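Local coordinates for protein putative transcriptional regulator (PDB 3LWF) that probably binds DNA as a dimeric transcriptional regulator of the Rrf2 family, using a winged helix-turn-helix domain, at residues A[65-70]-A[100-105]; A[32-37]-A[137-142]; A[20-25]-A[104-109]. One frame throughout, in Å; residues are numbered along the deposited sequence.

Contact 1 of 3, residues A[65-70]-A[100-105]; sequences IGPLRN and RTLEGP. With SO4 (sulfate ion), chain L; SO4 (sulfate ion), chain F.
P67 and L68, on the last turns of helix 58-70, meet T101 and L102 at the end of helix 95-102. By its place in the chain, helix 58-70 is probably the recognition helix of the winged helix-turn-helix expected of an Rrf2-family regulator. The touching atoms are almost all methyl or methylene groups, and the CA atoms of P67 and T101 lie 6.5 Å apart. T101 turns its methyl branch to helix 58-70, with CG2 anti to its own backbone N (its OG1 has chi1 -60°). This brings T101 CG2 to 3.4 Å from P67 O and 3.8 Å from P67 CB, while T101 OG1 lies beside its backbone N and is hydrogen-bonded to D97 O, one turn earlier. L102 uses its two methyls on two neighbours: CD2 reaches P67 CB at 3.9 Å, and CD1 reaches L68 CD2, also at 3.9 Å. Both side chains cross that of L102 at about a right angle, so the leucine fits against the pair of them with both branches occupied. On the same helix end as P67 and L68 a sulfate ion, probably from the crystallisation liquor, is held by polar side chains. N70 ND2 donates to its O4 at 2.7 Å, and R69 NH2 makes a weak bond to its O3, in the plane at the guanidinium edge. The same R69 nitrogen donates to N70 OD1 at 3.2 Å, coming from above the amide's carbonyl plane, 40° out of it. That bond ties the amide to the guanidinium. L68 also packs on V74 of strand 74-77, probably of the wing, and on T33 of helix 24-38, while T101 packs on A71 and I73, just beyond helix 58-70.

Contact 2 of 3, residues A[32-37]-A[137-142]; sequences ITLELA and TTLSDL
L34 and L139 both have CG anti to the carbonyl carbon (chi1 -69° and -67°), and in each the second torsion sets CD1 anti to CA, with CD2 as the branch turned to the other leucine. The closest approach is between L34 CD2 and L139 CD2, at 3.7 Å, the two side chains crossing obliquely. L34 CD2 also meets L142 CB, one turn further along, at 4.0 Å, so a single methyl of L34 lies against two residues of the short helix. L139 in turn spreads over helix 24-38: CD2 lies 3.8 Å from T33 OG1, and CD1 reaches A37 CB at 4.5 Å, a looser contact. That hydroxyl is not stranded among carbons, because T33 holds OG1 between its backbone N and carbonyl carbon (chi1 59°) and bonds it to G29 O of its own helix. Every touching residue is buried. The first turn of the short helix is fixed by a capping box: D141 N donates to T138 OG1 at 3.0 Å, and T138 N returns a bond to D141 OD2 at 2.9 Å, meeting the oxygen from above the carboxylate plane. This reciprocal pair secures the turn from which L139 projects into the contact. Around this core, L86 of strand 83-86 touches both A37 and L139, I93 adds to the cover of L139, and L143 of helix 139-144 touches L34 and A37. A118 of the second subunit lies on L34 and E121 of that subunit on L142, which places the contact beside the dimer interface.

Contact 3 of 3, residues A[20-25]-A[104-109]; sequences MKITTK and GPIVLV. With SO4 (sulfate ion), chain F.
I106 drives its branched side chain against residues 20-22 and can be followed outward from CB, which points toward them. From CB the chain forks: CG1, anti to the carbonyl carbon (chi1 -65°), passes K21 O at 3.7 Å, and CG2 comes to 4.2 Å from SE of M20, a selenomethionine. Beyond CG1, the tip CD1 ends 4.0 Å from I22 CG1. The isoleucine thus packs against the inverse gamma turn centred on K21, touching each of its three residues. M20 SE lies between two partners, with L108 CD1 a further 3.9 Å contact; the M20 chain is extended beyond CG, which carries the selenium out to these methyls. The two backbones run roughly antiparallel, 159° apart end to end, but are joined by a water instead of a ladder: it accepts from K21 N at 2.6 Å and donates to V107 O. At the other end a sulfate ion, probably from the crystallisation liquor, bridges the segments. K25 NZ, carried there by a bend at chi3, bonds to sulfate O4 at 2.6 Å, and G104 N donates to the same oxygen at 3.1 Å, while K21 NZ adds a weak bond to O1. Two lysines and a backbone N-H thus converge on one anion. Just before helix 24-38, T23 is the N-cap, its OG1 accepting from K25 N and also bonded to E103. L108 continues onto M126 and V130 of helix 117-136. V107 and V109 pair in an antiparallel ladder with a strand of the second subunit, whose I159 packs on I106 and L108, so the contact borders the sheet that runs across the dimer.

From the N terminus, residues 20-25 lead into helix 24-38 and later meet 104-109 in contact 3. The same helix continues into contact 2, whose loop closes only when the chain reaches 137-142. The loops of contacts 2 and 3 therefore cross, whereas contact 1, joining 65-70 to 100-105, is nested within that of contact 2. Contacts 1 and 3 end on the same part of the chain, sharing G104 and P105, and L102 CD1 packs on K25 O between them. I65 on I32 joins contact 1 to contact 2. Together they tie the probable DNA-binding helices to helix 139-144 and to strand 107-110, which pairs with the second subunit.

Contact 1 of 3, residues A[65-70]-A[100-105]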
ATOM      1  N   ILE A  65       5.990 -24.856  -1.341  1.00 21.94           N
ATOM      2  CA  ILE A  65       6.675 -25.294  -0.117  1.00 22.66           C
ATOM      3  C   ILE A  65       8.208 -25.294  -0.330  1.00 22.81           C
ATOM      4  O   ILE A  65       8.957 -25.125   0.604  1.00 22.67           O
ATOM      5  CB  ILE A  65       6.176 -26.671   0.353  1.00 20.57           C
ATOM      6  CG1 ILE A  65       6.424 -26.889   1.866  1.00 25.63           C
ATOM      7  CG2 ILE A  65       6.815 -27.748  -0.492  1.00 16.97           C
ATOM      8  CD1 ILE A  65       5.529 -26.063   2.823  1.00 19.35           C
ATOM      9  N   GLY A  66       8.646 -25.426  -1.560  1.00 20.59           N
ATOM     10  CA  GLY A  66      10.082 -25.494  -1.896  1.00 23.22           C
ATOM     11  C   GLY A  66      10.821 -24.233  -1.478  1.00 24.59           C
ATOM     12  O   GLY A  66      11.774 -24.288  -0.703  1.00 22.50           O
ATOM     13  N   PRO A  67      10.364 -23.072  -1.960  1.00 25.31           N
ATOM     14  CA  PRO A  67      11.039 -21.841  -1.556  1.00 22.66           C
ATOM     15  C   PRO A  67      10.997 -21.626  -0.041  1.00 22.63           C
ATOM     16  O   PRO A  67      11.974 -21.140   0.515  1.00 17.77           O
ATOM     17  CB  PRO A  67      10.260 -20.771  -2.293  1.00 23.69           C
ATOM     18  CG  PRO A  67       9.745 -21.465  -3.515  1.00 26.85           C
ATOM     19  CD  PRO A  67       9.434 -22.859  -3.086  1.00 26.69           C
ATOM     20  N   LEU A  68       9.887 -22.000   0.625  1.00 17.34           N
ATOM     21  CA  LEU A  68       9.794 -21.892   2.075  1.00 19.23           C
ATOM     22  C   LEU A  68      10.832 -22.791   2.770  1.00 21.49           C
ATOM     23  O   LEU A  68      11.493 -22.386   3.743  1.00 22.71           O
ATOM     24  CB  LEU A  68       8.371 -22.267   2.582  1.00 19.93           C
ATOM     25  CG  LEU A  68       7.253 -21.301   2.158  1.00 20.17           C
ATOM     26  CD1 LEU A  68       5.839 -21.768   2.632  1.00 18.07           C
ATOM     27  CD2 LEU A  68       7.573 -19.905   2.675  1.00 16.89           C
ATOM     28  N   ARG A  69      10.990 -23.993   2.248  1.00 20.28           N
ATOM     29  CA  ARG A  69      11.925 -24.953   2.806  1.00 24.30           C
ATOM     30  C   ARG A  69      13.353 -24.461   2.571  1.00 23.27           C
ATOM     31  O   ARG A  69      14.182 -24.414   3.483  1.00 23.74           O
ATOM     32  CB  ARG A  69      11.679 -26.337   2.178  1.00 24.07           C
ATOM     33  CG  ARG A  69      12.424 -27.485   2.850  1.00 29.76           C
ATOM     34  CD  ARG A  69      12.483 -28.738   1.959  1.00 34.10           C
ATOM     35  NE  ARG A  69      13.098 -28.372   0.695  1.00 40.59           N
ATOM     36  CZ  ARG A  69      12.552 -28.528  -0.508  1.00 48.20           C
ATOM     37  NH1 ARG A  69      11.366 -29.112  -0.641  1.00 50.46           N
ATOM     38  NH2 ARG A  69      13.204 -28.092  -1.592  1.00 42.23           N
ATOM     39  N   ASN A  70      13.634 -24.053   1.356  1.00 22.66           N
ATOM     40  CA  ASN A  70      14.983 -23.584   1.029  1.00 22.02           C
ATOM     41  C   ASN A  70      15.362 -22.337   1.843  1.00 22.89           C
ATOM     42  O   ASN A  70      16.507 -22.124   2.084  1.00 24.43           O
ATOM     43  CB  ASN A  70      15.106 -23.301  -0.473  1.00 23.22           C
ATOM     44  CG  ASN A  70      15.084 -24.590  -1.329  1.00 26.58           C
ATOM     45  OD1 ASN A  70      15.244 -25.686  -0.825  1.00 27.45           O
ATOM     46  ND2 ASN A  70      14.893 -24.437  -2.622  1.00 23.32           N
ATOM     47  N   ARG A 100       7.831 -12.224   0.951  1.00 18.16           N
ATOM     48  CA  ARG A 100       8.923 -11.925   0.010  1.00 21.95           C
ATOM     49  C   ARG A 100       9.622 -13.190  -0.481  1.00 21.75           C
ATOM     50  O   ARG A 100      10.272 -13.161  -1.530  1.00 24.67           O
ATOM     51  CB  ARG A 100       9.935 -10.963   0.613  1.00 23.22           C
ATOM     52  CG  ARG A 100       9.351  -9.600   0.961  1.00 26.61           C
ATOM     53  CD  ARG A 100      10.443  -8.541   0.962  1.00 29.96           C
ATOM     54  NE  ARG A 100      10.021  -7.283   1.568  1.00 27.40           N
ATOM     55  CZ  ARG A 100       9.965  -7.062   2.874  1.00 31.86           C
ATOM     56  NH1 ARG A 100      10.271  -8.032   3.735  1.00 30.86           N
ATOM     57  NH2 ARG A 100       9.575  -5.879   3.332  1.00 30.34           N
ATOM     58  N   THR A 101       9.487 -14.304   0.247  1.00 21.40           N
ATOM     59  CA  THR A 101      10.022 -15.584  -0.253  1.00 20.60           C
ATOM     60  C   THR A 101       9.207 -16.080  -1.445  1.00 18.54           C
ATOM     61  O   THR A 101       9.757 -16.635  -2.397  1.00 21.67           O
ATOM     62  CB  THR A 101      10.067 -16.674   0.866  1.00 21.91           C
ATOM     63  OG1 THR A 101      10.906 -16.231   1.937  1.00 20.10           O
ATOM     64  CG2 THR A 101      10.574 -18.005   0.340  1.00 14.56           C
ATOM     65  N   LEU A 102       7.905 -15.861  -1.414  1.00 20.69           N
ATOM     66  CA  LEU A 102       6.985 -16.463  -2.392  1.00 20.29           C
ATOM     67  C   LEU A 102       6.541 -15.529  -3.532  1.00 20.04           C
ATOM     68  O   LEU A 102       6.212 -16.012  -4.622  1.00 20.70           O
ATOM     69  CB  LEU A 102       5.765 -17.075  -1.662  1.00 18.52           C
ATOM     70  CG  LEU A 102       6.137 -18.365  -0.892  1.00 23.11           C
ATOM     71  CD1 LEU A 102       4.983 -18.887  -0.054  1.00 20.95           C
ATOM     72  CD2 LEU A 102       6.625 -19.465  -1.863  1.00 23.64           C
ATOM     73  N   GLU A 103       6.507 -14.216  -3.284  1.00 20.96           N
ATOM     74  CA  GLU A 103       6.122 -13.243  -4.291  1.00 21.71           C
ATOM     75  C   GLU A 103       7.313 -12.688  -4.972  1.00 22.95           C
ATOM     76  O   GLU A 103       8.366 -12.533  -4.391  1.00 26.69           O
ATOM     77  CB  GLU A 103       5.362 -12.082  -3.679  1.00 21.21           C
ATOM     78  CG  GLU A 103       4.037 -12.522  -3.061  1.00 21.49           C
ATOM     79  CD  GLU A 103       2.965 -12.768  -4.118  1.00 25.34           C
ATOM     80  OE1 GLU A 103       2.769 -11.899  -4.975  1.00 36.04           O
ATOM     81  OE2 GLU A 103       2.313 -13.813  -4.107  1.00 31.12           O
ATOM     82  N   GLY A 104       7.135 -12.313  -6.209  1.00 25.32           N
ATOM     83  CA  GLY A 104       8.083 -11.392  -6.793  1.00 28.77           C
ATOM     84  C   GLY A 104       8.051 -10.038  -6.074  1.00 29.76           C
ATOM     85  O   GLY A 104       7.244  -9.808  -5.149  1.00 26.02           O
ATOM     86  N   PRO A 105       8.934  -9.128  -6.496  1.00 27.01           N
ATOM     87  CA  PRO A 105       8.947  -7.777  -5.931  1.00 25.28           C
ATOM     88  C   PRO A 105       7.552  -7.202  -5.996  1.00 26.15           C
ATOM     89  O   PRO A 105       6.939  -7.278  -7.047  1.00 27.01           O
ATOM     90  CB  PRO A 105       9.911  -7.007  -6.867  1.00 22.89           C
ATOM     91  CG  PRO A 105      10.789  -8.065  -7.443  1.00 25.08           C
ATOM     92  CD  PRO A 105       9.886  -9.278  -7.611  1.00 28.37           C
TER
HETATM   93  S   SO4 L 148      12.709 -26.602  -5.092  0.50 54.86           S
HETATM   94  O1  SO4 L 148      13.342 -26.719  -6.413  0.50 39.80           O
HETATM   95  O2  SO4 L 148      11.756 -25.459  -5.051  0.50 31.52           O
HETATM   96  O3  SO4 L 148      12.019 -27.832  -4.703  0.50 45.06           O
HETATM   97  O4  SO4 L 148      13.822 -26.426  -4.162  0.50 47.46           O
HETATM   98  S   SO4 F 142       4.537 -12.118  -9.198  0.50 36.64           S
HETATM   99  O1  SO4 F 142       3.985 -10.760  -9.240  0.50 39.01           O
HETATM  100  O2  SO4 F 142       3.738 -12.976 -10.077  0.50 28.07           O
HETATM  101  O3  SO4 F 142       5.915 -11.964  -9.665  0.50 27.43           O
HETATM  102  O4  SO4 F 142       4.456 -12.597  -7.811  0.50 22.00           O

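Contact 2 of 3, residues A[32-37]-A[137-142]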
ATOM      1  N   ILE A  32      -0.141 -21.848   4.565  1.00 21.56           N
ATOM      2  CA  ILE A  32       0.644 -23.019   4.939  1.00 21.07           C
ATOM      3  C   ILE A  32       1.370 -22.783   6.283  1.00 22.29           C
ATOM      4  O   ILE A  32       1.245 -23.578   7.226  1.00 18.56           O
ATOM      5  CB  ILE A  32       1.706 -23.349   3.878  1.00 18.96           C
ATOM      6  CG1 ILE A  32       1.084 -23.969   2.611  1.00 21.57           C
ATOM      7  CG2 ILE A  32       2.739 -24.315   4.454  1.00 18.79           C
ATOM      8  CD1 ILE A  32       2.064 -23.966   1.406  1.00 16.64           C
ATOM      9  N   THR A  33       2.097 -21.667   6.358  1.00 19.17           N
ATOM     10  CA  THR A  33       2.896 -21.386   7.528  1.00 20.28           C
ATOM     11  C   THR A  33       2.070 -21.104   8.752  1.00 21.27           C
ATOM     12  O   THR A  33       2.469 -21.485   9.852  1.00 22.20           O
ATOM     13  CB  THR A  33       3.908 -20.276   7.294  1.00 20.59           C
ATOM     14  OG1 THR A  33       3.226 -19.089   6.913  1.00 21.73           O
ATOM     15  CG2 THR A  33       4.865 -20.673   6.189  1.00 18.13           C
ATOM     16  N   LEU A  34       0.919 -20.469   8.575  1.00 20.11           N
ATOM     17  CA  LEU A  34      -0.006 -20.318   9.692  1.00 22.02           C
ATOM     18  C   LEU A  34      -0.541 -21.639  10.201  1.00 20.02           C
ATOM     19  O   LEU A  34      -0.770 -21.806  11.419  1.00 21.20           O
ATOM     20  CB  LEU A  34      -1.183 -19.398   9.332  1.00 15.95           C
ATOM     21  CG  LEU A  34      -0.850 -17.911   9.128  1.00 21.98           C
ATOM     22  CD1 LEU A  34      -2.085 -17.223   8.442  1.00 23.06           C
ATOM     23  CD2 LEU A  34      -0.382 -17.183  10.420  1.00 16.50           C
ATOM     24  N   GLU A  35      -0.880 -22.537   9.288  1.00 20.71           N
ATOM     25  CA  GLU A  35      -1.384 -23.864   9.735  1.00 21.91           C
ATOM     26  C   GLU A  35      -0.278 -24.653  10.448  1.00 21.82           C
ATOM     27  O   GLU A  35      -0.532 -25.333  11.444  1.00 21.33           O
ATOM     28  CB  GLU A  35      -1.895 -24.680   8.563  1.00 19.54           C
ATOM     29  CG  GLU A  35      -3.185 -24.162   8.032  1.00 27.89           C
ATOM     30  CD  GLU A  35      -4.253 -24.162   9.095  1.00 32.88           C
ATOM     31  OE1 GLU A  35      -4.450 -25.240   9.687  1.00 31.74           O
ATOM     32  OE2 GLU A  35      -4.838 -23.088   9.351  1.00 32.33           O
ATOM     33  N   LEU A  36       0.950 -24.543   9.949  1.00 20.87           N
ATOM     34  CA  LEU A  36       2.084 -25.160  10.633  1.00 21.21           C
ATOM     35  C   LEU A  36       2.311 -24.505  11.995  1.00 21.89           C
ATOM     36  O   LEU A  36       2.642 -25.198  12.961  1.00 23.68           O
ATOM     37  CB  LEU A  36       3.351 -25.146   9.765  1.00 23.08           C
ATOM     38  CG  LEU A  36       3.280 -25.910   8.437  1.00 23.61           C
ATOM     39  CD1 LEU A  36       4.585 -25.736   7.677  1.00 18.86           C
ATOM     40  CD2 LEU A  36       2.981 -27.399   8.615  1.00 20.20           C
ATOM     41  N   ALA A  37       2.084 -23.200  12.093  1.00 21.45           N
ATOM     42  CA  ALA A  37       2.234 -22.471  13.362  1.00 23.88           C
ATOM     43  C   ALA A  37       1.178 -22.896  14.399  1.00 24.47           C
ATOM     44  O   ALA A  37       1.496 -23.111  15.553  1.00 26.46           O
ATOM     45  CB  ALA A  37       2.198 -20.961  13.147  1.00 20.43           C
ATOM     46  N   THR A 137       5.360  -7.590  11.733  1.00 24.18           N
ATOM     47  CA  THR A 137       4.188  -8.387  12.091  1.00 25.00           C
ATOM     48  C   THR A 137       4.613  -9.842  11.986  1.00 26.27           C
ATOM     49  O   THR A 137       5.109 -10.260  10.924  1.00 27.49           O
ATOM     50  CB  THR A 137       2.987  -8.120  11.135  1.00 25.08           C
ATOM     51  OG1 THR A 137       2.682  -6.728  11.138  1.00 23.93           O
ATOM     52  CG2 THR A 137       1.727  -8.929  11.509  1.00 20.12           C
ATOM     53  N   THR A 138       4.400 -10.611  13.060  1.00 23.04           N
ATOM     54  CA  THR A 138       4.802 -12.004  13.112  1.00 21.73           C
ATOM     55  C   THR A 138       3.640 -12.943  12.883  1.00 22.33           C
ATOM     56  O   THR A 138       2.455 -12.547  12.922  1.00 21.15           O
ATOM     57  CB  THR A 138       5.390 -12.355  14.499  1.00 25.92           C
ATOM     58  OG1 THR A 138       4.377 -12.149  15.514  1.00 19.20           O
ATOM     59  CG2 THR A 138       6.624 -11.527  14.783  1.00 17.62           C
ATOM     60  N   LEU A 139       3.968 -14.208  12.637  1.00 20.41           N
ATOM     61  CA  LEU A 139       2.925 -15.201  12.510  1.00 22.48           C
ATOM     62  C   LEU A 139       2.062 -15.222  13.782  1.00 23.21           C
ATOM     63  O   LEU A 139       0.843 -15.386  13.706  1.00 23.67           O
ATOM     64  CB  LEU A 139       3.507 -16.581  12.224  1.00 24.10           C
ATOM     65  CG  LEU A 139       4.206 -16.787  10.879  1.00 25.92           C
ATOM     66  CD1 LEU A 139       4.806 -18.176  10.796  1.00 22.19           C
ATOM     67  CD2 LEU A 139       3.223 -16.537   9.743  1.00 23.87           C
ATOM     68  N   SER A 140       2.679 -15.047  14.946  1.00 24.17           N
ATOM     69  CA  SER A 140       1.908 -14.964  16.216  1.00 25.08           C
ATOM     70  C   SER A 140       0.950 -13.794  16.257  1.00 22.14           C
ATOM     71  O   SER A 140      -0.184 -13.938  16.677  1.00 22.10           O
ATOM     72  CB  SER A 140       2.849 -14.895  17.420  1.00 23.67           C
ATOM     73  OG  SER A 140       3.622 -16.069  17.392  1.00 34.68           O
ATOM     74  N   ASP A 141       1.401 -12.641  15.798  1.00 23.25           N
ATOM     75  CA  ASP A 141       0.522 -11.474  15.665  1.00 23.89           C
ATOM     76  C   ASP A 141      -0.692 -11.823  14.813  1.00 24.39           C
ATOM     77  O   ASP A 141      -1.828 -11.437  15.127  1.00 25.39           O
ATOM     78  CB  ASP A 141       1.272 -10.305  14.991  1.00 25.05           C
ATOM     79  CG  ASP A 141       2.354  -9.736  15.845  1.00 22.41           C
ATOM     80  OD1 ASP A 141       2.278  -9.906  17.062  1.00 28.95           O
ATOM     81  OD2 ASP A 141       3.317  -9.152  15.304  1.00 25.49           O
ATOM     82  N   LEU A 142      -0.463 -12.540  13.716  1.00 23.29           N
ATOM     83  CA  LEU A 142      -1.554 -12.809  12.793  1.00 21.68           C
ATOM     84  C   LEU A 142      -2.535 -13.807  13.409  1.00 25.07           C
ATOM     85  O   LEU A 142      -3.728 -13.603  13.374  1.00 22.38           O
ATOM     86  CB  LEU A 142      -1.030 -13.335  11.479  1.00 21.30           C
ATOM     87  CG  LEU A 142      -0.211 -12.367  10.626  1.00 25.59           C
ATOM     88  CD1 LEU A 142       0.071 -13.022   9.271  1.00 20.82           C
ATOM     89  CD2 LEU A 142      -0.922 -10.993  10.464  1.00 19.82           C
TER

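Contact 3 of 3, residues A[20-25]-A[104-109]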
HETATM    1  N   MSE A  20      -2.789  -3.906  -4.451  1.00 44.41           N
HETATM    2  CA  MSE A  20      -1.451  -4.232  -4.946  1.00 41.77           C
HETATM    3  C   MSE A  20      -1.371  -5.727  -5.242  1.00 36.03           C
HETATM    4  O   MSE A  20      -2.223  -6.527  -4.787  1.00 34.08           O
HETATM    5  CB  MSE A  20      -0.359  -3.764  -3.976  1.00 42.30           C
HETATM    6  CG  MSE A  20      -0.367  -4.491  -2.696  1.00 44.80           C
HETATM    7 SE   MSE A  20       0.723  -3.688  -1.286  0.75 46.76          SE
HETATM    8  CE  MSE A  20      -0.059  -4.914  -0.022  1.00 34.78           C
ATOM      9  N   LYS A  21      -0.359  -6.116  -6.011  1.00 30.13           N
ATOM     10  CA  LYS A  21      -0.272  -7.497  -6.490  1.00 30.31           C
ATOM     11  C   LYS A  21       0.331  -8.453  -5.446  1.00 29.98           C
ATOM     12  O   LYS A  21       1.514  -8.703  -5.436  1.00 30.76           O
ATOM     13  CB  LYS A  21       0.478  -7.541  -7.820  1.00 30.97           C
ATOM     14  CG  LYS A  21       0.452  -8.864  -8.532  1.00 42.69           C
ATOM     15  CD  LYS A  21       1.204  -8.759  -9.852  1.00 47.96           C
ATOM     16  CE  LYS A  21       1.388 -10.104 -10.518  1.00 50.94           C
ATOM     17  NZ  LYS A  21       2.391  -9.962 -11.616  1.00 58.34           N
ATOM     18  N   ILE A  22      -0.494  -8.978  -4.552  1.00 28.97           N
ATOM     19  CA  ILE A  22      -0.084 -10.080  -3.712  1.00 26.99           C
ATOM     20  C   ILE A  22      -0.936 -11.228  -4.151  1.00 26.06           C
ATOM     21  O   ILE A  22      -2.143 -11.217  -3.947  1.00 27.06           O
ATOM     22  CB  ILE A  22      -0.250  -9.799  -2.199  1.00 30.37           C
ATOM     23  CG1 ILE A  22       0.528  -8.545  -1.808  1.00 31.55           C
ATOM     24  CG2 ILE A  22       0.247 -10.989  -1.355  1.00 28.78           C
ATOM     25  CD1 ILE A  22       0.454  -8.206  -0.357  1.00 30.98           C
ATOM     26  N   THR A  23      -0.291 -12.213  -4.768  1.00 24.85           N
ATOM     27  CA  THR A  23      -0.958 -13.298  -5.486  1.00 23.89           C
ATOM     28  C   THR A  23      -1.231 -14.468  -4.575  1.00 24.81           C
ATOM     29  O   THR A  23      -1.018 -14.413  -3.342  1.00 24.24           O
ATOM     30  CB  THR A  23      -0.098 -13.764  -6.673  1.00 24.47           C
ATOM     31  OG1 THR A  23       1.010 -14.537  -6.207  1.00 21.96           O
ATOM     32  CG2 THR A  23       0.418 -12.556  -7.433  1.00 20.83           C
ATOM     33  N   THR A  24      -1.727 -15.539  -5.170  1.00 23.56           N
ATOM     34  CA  THR A  24      -1.966 -16.736  -4.388  1.00 21.98           C
ATOM     35  C   THR A  24      -0.683 -17.340  -3.837  1.00 20.30           C
ATOM     36  O   THR A  24      -0.734 -18.101  -2.891  1.00 20.56           O
ATOM     37  CB  THR A  24      -2.735 -17.782  -5.186  1.00 22.59           C
ATOM     38  OG1 THR A  24      -2.006 -18.096  -6.363  1.00 23.65           O
ATOM     39  CG2 THR A  24      -4.114 -17.249  -5.548  1.00 21.02           C
ATOM     40  N   LYS A  25       0.466 -16.989  -4.394  1.00 18.60           N
ATOM     41  CA  LYS A  25       1.691 -17.590  -3.944  1.00 18.99           C
ATOM     42  C   LYS A  25       1.972 -17.152  -2.501  1.00 20.23           C
ATOM     43  O   LYS A  25       2.177 -17.981  -1.620  1.00 21.28           O
ATOM     44  CB  LYS A  25       2.856 -17.167  -4.867  1.00 18.57           C
ATOM     45  CG  LYS A  25       2.730 -17.601  -6.289  1.00 19.23           C
ATOM     46  CD  LYS A  25       4.028 -17.191  -7.086  1.00 22.01           C
ATOM     47  CE  LYS A  25       4.081 -15.660  -7.263  1.00 27.45           C
ATOM     48  NZ  LYS A  25       4.944 -15.138  -8.326  1.00 42.74           N
ATOM     49  N   GLY A 104       7.135 -12.313  -6.209  1.00 25.32           N
ATOM     50  CA  GLY A 104       8.083 -11.392  -6.793  1.00 28.77           C
ATOM     51  C   GLY A 104       8.051 -10.038  -6.074  1.00 29.76           C
ATOM     52  O   GLY A 104       7.244  -9.808  -5.149  1.00 26.02           O
ATOM     53  N   PRO A 105       8.934  -9.128  -6.496  1.00 27.01           N
ATOM     54  CA  PRO A 105       8.947  -7.777  -5.931  1.00 25.28           C
ATOM     55  C   PRO A 105       7.552  -7.202  -5.996  1.00 26.15           C
ATOM     56  O   PRO A 105       6.939  -7.278  -7.047  1.00 27.01           O
ATOM     57  CB  PRO A 105       9.911  -7.007  -6.867  1.00 22.89           C
ATOM     58  CG  PRO A 105      10.789  -8.065  -7.443  1.00 25.08           C
ATOM     59  CD  PRO A 105       9.886  -9.278  -7.611  1.00 28.37           C
ATOM     60  N   ILE A 106       7.022  -6.677  -4.896  1.00 24.36           N
ATOM     61  CA  ILE A 106       5.676  -6.091  -4.899  1.00 23.79           C
ATOM     62  C   ILE A 106       5.777  -4.551  -4.953  1.00 23.72           C
ATOM     63  O   ILE A 106       6.411  -3.932  -4.105  1.00 22.92           O
ATOM     64  CB  ILE A 106       4.921  -6.483  -3.642  1.00 25.30           C
ATOM     65  CG1 ILE A 106       4.670  -8.001  -3.594  1.00 24.53           C
ATOM     66  CG2 ILE A 106       3.639  -5.694  -3.514  1.00 24.42           C
ATOM     67  CD1 ILE A 106       4.512  -8.469  -2.140  1.00 27.54           C
ATOM     68  N   VAL A 107       5.185  -3.967  -5.984  1.00 22.02           N
ATOM     69  CA  VAL A 107       5.213  -2.530  -6.188  1.00 26.92           C
ATOM     70  C   VAL A 107       4.014  -1.923  -5.478  1.00 25.95           C
ATOM     71  O   VAL A 107       2.888  -2.321  -5.733  1.00 23.58           O
ATOM     72  CB  VAL A 107       5.154  -2.177  -7.671  1.00 27.18           C
ATOM     73  CG1 VAL A 107       5.081  -0.648  -7.863  1.00 27.66           C
ATOM     74  CG2 VAL A 107       6.357  -2.749  -8.357  1.00 26.64           C
ATOM     75  N   LEU A 108       4.282  -1.025  -4.530  1.00 24.71           N
ATOM     76  CA  LEU A 108       3.217  -0.325  -3.810  1.00 26.20           C
ATOM     77  C   LEU A 108       2.678   0.768  -4.712  1.00 24.55           C
ATOM     78  O   LEU A 108       1.490   0.956  -4.815  1.00 26.11           O
ATOM     79  CB  LEU A 108       3.724   0.284  -2.493  1.00 27.22           C
ATOM     80  CG  LEU A 108       2.694   1.051  -1.663  1.00 30.32           C
ATOM     81  CD1 LEU A 108       1.576   0.132  -1.316  1.00 24.38           C
ATOM     82  CD2 LEU A 108       3.349   1.624  -0.369  1.00 25.32           C
ATOM     83  N   VAL A 109       3.580   1.484  -5.358  1.00 23.72           N
ATOM     84  CA  VAL A 109       3.224   2.632  -6.129  1.00 23.37           C
ATOM     85  C   VAL A 109       4.364   2.858  -7.072  1.00 23.26           C
ATOM     86  O   VAL A 109       5.514   2.612  -6.737  1.00 23.38           O
ATOM     87  CB  VAL A 109       2.988   3.863  -5.194  1.00 26.70           C
ATOM     88  CG1 VAL A 109       4.321   4.459  -4.685  1.00 23.85           C
ATOM     89  CG2 VAL A 109       2.164   4.936  -5.916  1.00 26.16           C
TER
HETATM   90  S   SO4 F 142       4.537 -12.118  -9.198  0.50 36.64           S
HETATM   91  O1  SO4 F 142       3.985 -10.760  -9.240  0.50 39.01           O
HETATM   92  O2  SO4 F 142       3.738 -12.976 -10.077  0.50 28.07           O
HETATM   93  O3  SO4 F 142       5.915 -11.964  -9.665  0.50 27.43           O
HETATM   94  O4  SO4 F 142       4.456 -12.597  -7.811  0.50 22.00           O
HETATM   95  O   HOH W   1       1.468  -4.471  -6.713  1.00 32.14           O